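Local structure of solute Binding Protein, BlMnBP1 in complex with mannotriose (Bifidobacterium, 6FUV) at residues A[131-136]-A[352-357]; A[180-185]-A[267-272]. The protein binds beta-manno-oligosaccharides such as mannotriose as a solute-binding protein and probably hands them to an ABC transporter for uptake. All coordinates share one frame; numbering follows the deposited sequence. Where two conformers were deposited one is given.

Contact 1: residues A[131-136]-A[352-357]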
ATOM      1  N   GLY A 131      -6.645   6.215  -2.881  1.00 16.31           N
ATOM      2  CA  GLY A 131      -5.785   6.665  -1.815  1.00 14.77           C
ATOM      3  C   GLY A 131      -5.780   5.666  -0.669  1.00 14.76           C
ATOM      4  O   GLY A 131      -6.810   5.106  -0.302  1.00 12.44           O
ATOM      5  N   GLN A 132      -4.602   5.462  -0.086  1.00 15.59           N
ATOM      6  CA  GLN A 132      -4.463   4.460   0.957  1.00 13.65           C
ATOM      7  C   GLN A 132      -3.800   5.047   2.194  1.00 20.13           C
ATOM      8  O   GLN A 132      -2.985   5.988   2.123  1.00 16.57           O
ATOM      9  CB  GLN A 132      -3.668   3.235   0.458  1.00 13.16           C
ATOM     10  CG  GLN A 132      -4.532   2.244  -0.317  1.00 15.10           C
ATOM     11  CD  GLN A 132      -5.632   1.623   0.514  1.00 11.92           C
ATOM     12  OE1 GLN A 132      -5.402   1.151   1.587  1.00 13.91           O
ATOM     13  NE2 GLN A 132      -6.837   1.624  -0.002  1.00 14.90           N
ATOM     14  N   THR A 133      -4.199   4.483   3.328  1.00 11.22           N
ATOM     15  CA  THR A 133      -3.469   4.610   4.573  1.00 12.87           C
ATOM     16  C   THR A 133      -3.105   3.210   5.056  1.00 16.48           C
ATOM     17  O   THR A 133      -3.652   2.204   4.589  1.00 15.11           O
ATOM     18  CB  THR A 133      -4.278   5.294   5.669  1.00 13.74           C
ATOM     19  OG1 THR A 133      -5.481   4.563   5.930  1.00 20.53           O
ATOM     20  CG2 THR A 133      -4.656   6.691   5.304  1.00 20.02           C
ATOM     21  N   SER A 134      -2.215   3.121   6.043  1.00 15.44           N
ATOM     22  CA  SER A 134      -1.914   1.870   6.729  1.00 14.39           C
ATOM     23  C   SER A 134      -2.264   1.968   8.202  1.00  6.52           C
ATOM     24  O   SER A 134      -1.972   2.966   8.857  1.00 14.77           O
ATOM     25  CB  SER A 134      -0.411   1.553   6.589  1.00 12.49           C
ATOM     26  OG  SER A 134      -0.047   1.692   5.245  1.00 21.68           O
ATOM     27  N   GLY A 135      -2.796   0.908   8.720  1.00 13.73           N
ATOM     28  CA  GLY A 135      -3.288   0.872  10.093  1.00 17.28           C
ATOM     29  C   GLY A 135      -3.258  -0.526  10.672  1.00 15.95           C
ATOM     30  O   GLY A 135      -2.336  -1.300  10.391  1.00 17.09           O
ATOM     31  N   VAL A 136      -4.299  -0.881  11.438  1.00 10.64           N
ATOM     32  CA  VAL A 136      -4.485  -2.237  11.940  1.00 11.15           C
ATOM     33  C   VAL A 136      -5.934  -2.660  11.732  1.00 18.25           C
ATOM     34  O   VAL A 136      -6.867  -1.980  12.185  1.00 19.22           O
ATOM     35  CB  VAL A 136      -4.131  -2.372  13.427  1.00 13.79           C
ATOM     36  CG1 VAL A 136      -4.254  -3.775  13.891  1.00 10.36           C
ATOM     37  CG2 VAL A 136      -2.729  -1.853  13.688  1.00 20.57           C
ATOM     38  N   ASP A 352     -16.732   4.538   4.947  1.00 23.24           N
ATOM     39  CA  ASP A 352     -16.869   4.280   6.373  1.00 26.06           C
ATOM     40  C   ASP A 352     -15.661   3.570   6.950  1.00 20.39           C
ATOM     41  O   ASP A 352     -15.589   3.391   8.165  1.00 18.39           O
ATOM     42  CB  ASP A 352     -18.131   3.445   6.629  1.00 29.23           C
ATOM     43  CG  ASP A 352     -18.013   2.043   6.108  1.00 37.92           C
ATOM     44  OD1 ASP A 352     -17.559   1.858   4.954  1.00 41.60           O
ATOM     45  OD2 ASP A 352     -18.347   1.100   6.871  1.00 53.38           O
ATOM     46  N   THR A 353     -14.711   3.164   6.106  1.00 22.78           N
ATOM     47  CA  THR A 353     -13.507   2.505   6.572  1.00 16.62           C
ATOM     48  C   THR A 353     -12.755   3.353   7.575  1.00 15.55           C
ATOM     49  O   THR A 353     -11.972   2.811   8.342  1.00 17.40           O
ATOM     50  CB  THR A 353     -12.569   2.208   5.374  1.00 25.33           C
ATOM     51  OG1 THR A 353     -13.339   1.736   4.260  1.00 22.76           O
ATOM     52  CG2 THR A 353     -11.519   1.236   5.750  1.00 13.34           C
ATOM     53  N   TYR A 354     -12.947   4.673   7.578  1.00 16.12           N
ATOM     54  CA  TYR A 354     -12.154   5.563   8.417  1.00 10.38           C
ATOM     55  C   TYR A 354     -12.928   6.079   9.625  1.00 15.61           C
ATOM     56  O   TYR A 354     -12.670   7.163  10.118  1.00 18.03           O
ATOM     57  CB  TYR A 354     -11.636   6.736   7.578  1.00 22.37           C
ATOM     58  CG  TYR A 354     -10.491   6.359   6.697  1.00 23.10           C
ATOM     59  CD1 TYR A 354     -10.711   5.800   5.457  1.00 21.74           C
ATOM     60  CD2 TYR A 354      -9.163   6.530   7.123  1.00 21.57           C
ATOM     61  CE1 TYR A 354      -9.643   5.396   4.668  1.00 24.64           C
ATOM     62  CE2 TYR A 354      -8.125   6.181   6.312  1.00 11.05           C
ATOM     63  CZ  TYR A 354      -8.370   5.593   5.088  1.00 12.70           C
ATOM     64  OH  TYR A 354      -7.269   5.166   4.295  1.00 16.81           O
ATOM     65  N   GLU A 355     -13.868   5.326  10.137  1.00 23.30           N
ATOM     66  CA  GLU A 355     -14.702   5.887  11.200  1.00 30.41           C
ATOM     67  C   GLU A 355     -14.007   5.937  12.560  1.00 25.38           C
ATOM     68  O   GLU A 355     -14.505   6.598  13.473  1.00 27.25           O
ATOM     69  CB  GLU A 355     -16.008   5.104  11.326  1.00 30.67           C
ATOM     70  CG  GLU A 355     -15.977   3.927  12.250  1.00 35.58           C
ATOM     71  CD  GLU A 355     -17.337   3.183  12.258  1.00 47.46           C
ATOM     72  OE1 GLU A 355     -18.338   3.783  11.783  1.00 44.57           O
ATOM     73  OE2 GLU A 355     -17.389   2.016  12.740  1.00 46.11           O
ATOM     74  N   HIS A 356     -12.847   5.308  12.716  1.00 23.85           N
ATOM     75  CA  HIS A 356     -12.032   5.490  13.912  1.00 22.60           C
ATOM     76  C   HIS A 356     -10.885   6.470  13.701  1.00 11.01           C
ATOM     77  O   HIS A 356      -9.972   6.519  14.507  1.00 12.16           O
ATOM     78  CB  HIS A 356     -11.488   4.147  14.367  1.00 14.66           C
ATOM     79  CG  HIS A 356     -12.542   3.154  14.669  1.00 21.27           C
ATOM     80  ND1 HIS A 356     -13.455   3.334  15.676  1.00 23.55           N
ATOM     81  CD2 HIS A 356     -12.825   1.965  14.105  1.00 24.35           C
ATOM     82  CE1 HIS A 356     -14.266   2.297  15.722  1.00 22.22           C
ATOM     83  NE2 HIS A 356     -13.893   1.443  14.790  1.00 26.20           N
ATOM     84  N   PHE A 357     -10.906   7.243  12.633  1.00 19.01           N
ATOM     85  CA  PHE A 357      -9.828   8.147  12.256  1.00 14.52           C
ATOM     86  C   PHE A 357     -10.224   9.610  12.422  1.00 22.24           C
ATOM     87  O   PHE A 357      -9.528  10.488  11.913  1.00 20.54           O
ATOM     88  CB  PHE A 357      -9.410   7.871  10.793  1.00 17.62           C
ATOM     89  CG  PHE A 357      -8.450   6.734  10.637  1.00 13.44           C
ATOM     90  CD1 PHE A 357      -8.812   5.461  10.976  1.00 19.42           C
ATOM     91  CD2 PHE A 357      -7.169   6.948  10.190  1.00 18.47           C
ATOM     92  CE1 PHE A 357      -7.909   4.418  10.876  1.00 13.58           C
ATOM     93  CE2 PHE A 357      -6.261   5.905  10.084  1.00 18.74           C
ATOM     94  CZ  PHE A 357      -6.631   4.643  10.407  1.00 16.79           C
TER
HETATM   95  O   HOH W   1      -8.104   4.301   1.945  1.00 11.35           O
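The Y354 ring meets T133 at its edge: T133 CB, the CB of F357 and a water all lie close to the plane of the phenol. F357 is turned differently, and one of its faces receives Y354 CD2, 3.6 Å above the plane and shifted toward the rim. A type I turn from Y354 to F357, closed by F357 N to Y354 O at 3.1 Å, brings these two rings together. The Y286 ring lies nearly parallel to that of F357.

At the threonine end, the first torsion (chi1 59°) sets OG1 between the backbone N and the carbonyl carbon while CG2 lies beside N. Both branches thereby reach the phenol, coming from the opposite direction: T133 OG1 is a very short 2.5 Å from Y354 OH, and T133 CG2 is 3.6 Å from Y354 CE2. The single hydroxyl proton of T133 has both Y354 OH and Y286 OH within reach, so a hydrogen bond to Y354 is probable rather than certain.

The second partner of the phenol is the water, which accepts from Y354 OH at 2.6 Å and donates to G131 O at 2.7 Å. Measured at Y354 OH, the angle from Y354 CZ to T133 OG1 is 105° and that from Y354 CZ to the water is 111°, both close to what a phenol oxygen prefers.

Residues 131-136 carry the chain from strand 123-132 into strand 135-139, each in a different sheet, as in the interdomain crossings of periplasmic-type binding proteins. The chemistry is consistent with the buried phenol hydroxyl linking the loop 352-357 to this crossing, directly through T133 and through the water to the G131 carbonyl.

Contact 2: residues A[180-185]-A[267-272]. With BMA (beta-D-mannopyranose), chain B; BMA (beta-D-mannopyranose), chain C; BMA (beta-D-mannopyranose), chain D.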
ATOM      1  N   GLU A 180       3.885 -14.352   3.284  1.00 17.05           N
ATOM      2  CA  GLU A 180       3.684 -13.419   2.183  1.00 22.75           C
ATOM      3  C   GLU A 180       4.710 -12.311   2.345  1.00 19.91           C
ATOM      4  O   GLU A 180       4.659 -11.545   3.298  1.00 24.07           O
ATOM      5  CB  GLU A 180       2.260 -12.872   2.169  1.00 18.38           C
ATOM      6  CG  GLU A 180       1.217 -13.898   1.924  1.00 23.14           C
ATOM      7  CD  GLU A 180       1.156 -14.398   0.488  1.00 30.01           C
ATOM      8  OE1 GLU A 180       1.561 -13.668  -0.406  1.00 30.20           O
ATOM      9  OE2 GLU A 180       0.685 -15.541   0.254  1.00 28.49           O
ATOM     10  N   GLU A 181       5.631 -12.224   1.404  1.00 21.42           N
ATOM     11  CA  GLU A 181       6.653 -11.197   1.494  1.00 23.22           C
ATOM     12  C   GLU A 181       6.041  -9.797   1.467  1.00 11.52           C
ATOM     13  O   GLU A 181       6.481  -8.912   2.189  1.00 15.79           O
ATOM     14  CB  GLU A 181       7.673 -11.376   0.365  1.00 19.83           C
ATOM     15  CG  GLU A 181       9.050 -10.788   0.747  1.00 30.49           C
ATOM     16  CD  GLU A 181      10.014 -10.585  -0.461  1.00 40.07           C
ATOM     17  OE1 GLU A 181      10.736  -9.538  -0.469  1.00 27.04           O
ATOM     18  OE2 GLU A 181      10.031 -11.466  -1.369  1.00 36.69           O
ATOM     19  N   TRP A 182       5.093  -9.553   0.576  1.00 10.52           N
ATOM     20  CA  TRP A 182       4.431  -8.251   0.527  1.00 14.12           C
ATOM     21  C   TRP A 182       3.790  -7.918   1.872  1.00 19.28           C
ATOM     22  O   TRP A 182       3.802  -6.767   2.307  1.00 18.63           O
ATOM     23  CB  TRP A 182       3.387  -8.194  -0.624  1.00 18.22           C
ATOM     24  CG  TRP A 182       2.252  -9.150  -0.534  1.00 16.64           C
ATOM     25  CD1 TRP A 182       2.133 -10.333  -1.175  1.00 22.01           C
ATOM     26  CD2 TRP A 182       1.114  -9.031   0.299  1.00 12.09           C
ATOM     27  NE1 TRP A 182       0.969 -10.936  -0.838  1.00 18.10           N
ATOM     28  CE2 TRP A 182       0.332 -10.160   0.090  1.00 15.59           C
ATOM     29  CE3 TRP A 182       0.663  -8.063   1.191  1.00 19.51           C
ATOM     30  CZ2 TRP A 182      -0.861 -10.380   0.786  1.00 18.02           C
ATOM     31  CZ3 TRP A 182      -0.516  -8.272   1.847  1.00 10.65           C
ATOM     32  CH2 TRP A 182      -1.264  -9.425   1.646  1.00 17.41           C
ATOM     33  N   ALA A 183       3.237  -8.919   2.544  1.00 12.34           N
ATOM     34  CA  ALA A 183       2.573  -8.650   3.811  1.00 19.63           C
ATOM     35  C   ALA A 183       3.604  -8.247   4.851  1.00 17.04           C
ATOM     36  O   ALA A 183       3.350  -7.400   5.702  1.00 20.11           O
ATOM     37  CB  ALA A 183       1.794  -9.890   4.268  1.00 14.10           C
ATOM     38  N   MET A 184       4.785  -8.844   4.793  0.86 16.11           N
ATOM     39  CA  MET A 184       5.848  -8.430   5.698  0.86 18.04           C
ATOM     40  C   MET A 184       6.419  -7.078   5.297  0.86 15.23           C
ATOM     41  O   MET A 184       6.657  -6.222   6.145  0.86 15.90           O
ATOM     42  CB  MET A 184       6.933  -9.487   5.740  0.86 11.96           C
ATOM     43  CG  MET A 184       6.490 -10.780   6.444  0.86 18.34           C
ATOM     44  SD  MET A 184       6.969 -10.938   8.174  0.86 17.52           S
ATOM     45  CE  MET A 184       5.623 -10.010   8.913  0.86 13.50           C
ATOM     46  N   GLY A 185       6.653  -6.867   4.004  1.00 15.88           N
ATOM     47  CA  GLY A 185       7.183  -5.607   3.560  1.00 16.41           C
ATOM     48  C   GLY A 185       6.291  -4.439   3.865  1.00 21.57           C
ATOM     49  O   GLY A 185       6.766  -3.316   3.903  1.00 18.79           O
ATOM     50  N   GLY A 267      -3.012  -2.206   5.429  1.00 21.73           N
ATOM     51  CA  GLY A 267      -3.642  -0.978   4.987  1.00 16.62           C
ATOM     52  C   GLY A 267      -5.161  -1.078   4.909  1.00 20.12           C
ATOM     53  O   GLY A 267      -5.745  -2.163   5.056  1.00 16.94           O
ATOM     54  N   ALA A 268      -5.782   0.086   4.655  1.00 16.81           N
ATOM     55  CA  ALA A 268      -7.235   0.166   4.641  1.00 16.35           C
ATOM     56  C   ALA A 268      -7.820  -0.674   3.529  1.00 16.51           C
ATOM     57  O   ALA A 268      -8.988  -1.064   3.615  1.00 14.16           O
ATOM     58  CB  ALA A 268      -7.657   1.600   4.463  1.00 11.46           C
ATOM     59  N   TRP A 269      -7.048  -0.928   2.466  1.00 14.09           N
ATOM     60  CA  TRP A 269      -7.538  -1.735   1.359  1.00 13.42           C
ATOM     61  C   TRP A 269      -7.939  -3.105   1.844  1.00  9.88           C
ATOM     62  O   TRP A 269      -8.797  -3.730   1.249  1.00 13.79           O
ATOM     63  CB  TRP A 269      -6.450  -1.832   0.291  1.00 13.65           C
ATOM     64  CG  TRP A 269      -5.239  -2.490   0.825  1.00 13.00           C
ATOM     65  CD1 TRP A 269      -4.164  -1.888   1.379  1.00 18.68           C
ATOM     66  CD2 TRP A 269      -5.008  -3.897   0.932  1.00 16.55           C
ATOM     67  NE1 TRP A 269      -3.240  -2.826   1.782  1.00 19.19           N
ATOM     68  CE2 TRP A 269      -3.741  -4.074   1.538  1.00 18.31           C
ATOM     69  CE3 TRP A 269      -5.734  -5.031   0.556  1.00  8.77           C
ATOM     70  CZ2 TRP A 269      -3.172  -5.344   1.769  1.00 20.40           C
ATOM     71  CZ3 TRP A 269      -5.184  -6.270   0.809  1.00 15.62           C
ATOM     72  CH2 TRP A 269      -3.931  -6.420   1.423  1.00 12.57           C
ATOM     73  N   ALA A 270      -7.351  -3.582   2.922  1.00 14.49           N
ATOM     74  CA  ALA A 270      -7.650  -4.912   3.430  1.00 16.24           C
ATOM     75  C   ALA A 270      -8.970  -5.025   4.186  1.00 20.22           C
ATOM     76  O   ALA A 270      -9.464  -6.147   4.373  1.00 15.34           O
ATOM     77  CB  ALA A 270      -6.550  -5.380   4.368  1.00 16.59           C
ATOM     78  N   VAL A 271      -9.588  -3.920   4.584  1.00 18.99           N
ATOM     79  CA  VAL A 271     -10.733  -4.028   5.488  1.00 16.97           C
ATOM     80  C   VAL A 271     -11.932  -4.603   4.741  1.00 15.07           C
ATOM     81  O   VAL A 271     -12.497  -5.608   5.181  1.00 14.04           O
ATOM     82  CB  VAL A 271     -11.055  -2.676   6.137  1.00 16.85           C
ATOM     83  CG1 VAL A 271     -12.278  -2.791   7.079  1.00 13.19           C
ATOM     84  CG2 VAL A 271      -9.845  -2.141   6.927  1.00 14.96           C
ATOM     85  N   PRO A 272     -12.343  -4.066   3.600  1.00 13.80           N
ATOM     86  CA  PRO A 272     -13.501  -4.682   2.944  1.00 16.31           C
ATOM     87  C   PRO A 272     -13.262  -6.138   2.573  1.00 17.53           C
ATOM     88  O   PRO A 272     -14.218  -6.913   2.605  1.00 23.35           O
ATOM     89  CB  PRO A 272     -13.748  -3.773   1.724  1.00 15.01           C
ATOM     90  CG  PRO A 272     -12.482  -2.933   1.572  1.00 14.93           C
ATOM     91  CD  PRO A 272     -11.975  -2.785   2.985  1.00 15.05           C
TER
HETATM   92  C1  BMA B   2      -2.373  -7.483  -2.080  1.00 16.75           C
HETATM   93  C2  BMA B   2      -0.847  -7.219  -2.180  1.00 15.94           C
HETATM   94  C3  BMA B   2      -0.529  -5.961  -1.507  1.00 18.61           C
HETATM   95  C4  BMA B   2      -1.439  -4.784  -1.923  1.00 14.91           C
HETATM   96  C5  BMA B   2      -2.914  -5.169  -1.867  1.00 16.20           C
HETATM   97  C6  BMA B   2      -3.812  -4.134  -2.545  1.00 17.10           C
HETATM   98  O2  BMA B   2      -0.450  -7.057  -3.513  1.00 21.61           O
HETATM   99  O3  BMA B   2       0.837  -5.676  -1.743  1.00 20.71           O
HETATM  100  O4  BMA B   2      -1.200  -3.674  -1.005  1.00 21.22           O
HETATM  101  O5  BMA B   2      -3.081  -6.427  -2.613  1.00 18.39           O
HETATM  102  O6  BMA B   2      -3.338  -3.917  -3.912  1.00 16.62           O
HETATM  103  C1  BMA C   1      -5.693 -11.261  -3.332  1.00 16.25           C
HETATM  104  C2  BMA C   1      -6.100  -9.966  -2.626  1.00 14.58           C
HETATM  105  C3  BMA C   1      -5.044  -8.884  -2.949  1.00 11.94           C
HETATM  106  C4  BMA C   1      -3.656  -9.396  -2.505  1.00 17.42           C
HETATM  107  C5  BMA C   1      -3.372 -10.777  -3.113  1.00 18.13           C
HETATM  108  C6  BMA C   1      -2.035 -11.399  -2.618  1.00 17.56           C
HETATM  109  O1  BMA C   1      -6.629 -12.202  -3.008  1.00 19.68           O
HETATM  110  O2  BMA C   1      -6.092 -10.136  -1.200  1.00 16.08           O
HETATM  111  O3  BMA C   1      -5.427  -7.651  -2.377  1.00 15.27           O
HETATM  112  O4  BMA C   1      -2.573  -8.566  -2.943  1.00 15.32           O
HETATM  113  O5  BMA C   1      -4.462 -11.685  -2.821  1.00 16.30           O
HETATM  114  O6  BMA C   1      -1.724 -12.541  -3.407  1.00 19.62           O
HETATM  115  C1  BMA D   3      -0.629  -2.515  -1.621  1.00 17.99           C
HETATM  116  C2  BMA D   3      -0.999  -1.288  -0.809  1.00 13.54           C
HETATM  117  C3  BMA D   3      -0.303  -0.025  -1.347  1.00 18.89           C
HETATM  118  C4  BMA D   3       1.215  -0.345  -1.540  1.00 18.66           C
HETATM  119  C5  BMA D   3       1.379  -1.581  -2.392  1.00 18.52           C
HETATM  120  C6  BMA D   3       2.837  -1.928  -2.654  1.00 20.73           C
HETATM  121  O2  BMA D   3      -0.555  -1.515   0.547  1.00 15.82           O
HETATM  122  O3  BMA D   3      -0.476   1.159  -0.531  1.00 16.96           O
HETATM  123  O4  BMA D   3       1.866   0.704  -2.162  1.00 19.92           O
HETATM  124  O5  BMA D   3       0.771  -2.664  -1.712  1.00 14.68           O
HETATM  125  O6  BMA D   3       3.429  -2.338  -1.446  1.00 19.88           O
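W182 and W269 touch through their six-membered rings, W182 CZ3 approaching the edge of W269 and lying 3.9 Å from W269 CH2. Their centroids are 6.0 Å apart and their planes meet at 63°, an oblique pairing that leaves one face of each indole turned to mannotriose. The mannose of chain B spans both: its C2 sits 3.6 Å above the W182 plane, over the ring centre, and its C5 sits 3.4 Å above the W269 plane, nearer the rim. Such carbon-over-face distances are consistent with CH-pi contacts, the usual way an aromatic platform binds a sugar. The flanking units meet the same indoles, chain C bringing C6 to within 3.5 Å of W182 NE1 and chain D placing O2 3.2 Å from W269 NE1.

One layer out, both indoles are backed by their own segments. E180 CB and A183 CB lie under the far face of W182, and G267 O and A270 CB under that of W269. Each CG stands between the backbone N and the carbonyl carbon (chi1 62° in W182, 61° in W269), which folds the indole back over these neighbours. W182 NE1 also makes a weak, bent hydrogen bond to E180 OE1 at 2.8 Å, and the W249 ring meets W182 edge-to-face. Replacing W269 by an alanine would probably strip the chain B mannose of the aromatic platform under its C5 and leave W182 CZ3 without its partner.

Further out, E180 is the N-cap residue of helix 181-185, whose E181 OE1 is hydrogen-bonded to G392 N just before helix 393-404. The G267-A270 turn, closed by A270 N to G267 O, leads into helix 270-275, and A268 and V271 lean on Y286 of strand 284-288.

In the fold
From the N terminus, strand 123-132 of the large mixed sheet leads through residues 131-136 into strand 135-139 of the four-stranded sheet. The chain then passes through helix 181-185 and, 82 residues on, reaches 267-272, where contact 2 closes its loop at the sugar. Contact 1 closes later, when 352-357 returns just before strand 361-364 of the large sheet, so contact 2 is nested inside it. Their centres are 13 Å apart, yet they adjoin: Q132 OE1 lies 2.8 Å from W269 N and T133 O 3.0 Å from A268 N, both probable hydrogen bonds. Thus the interdomain crossing is tied directly to the turn that carries the sugar platform.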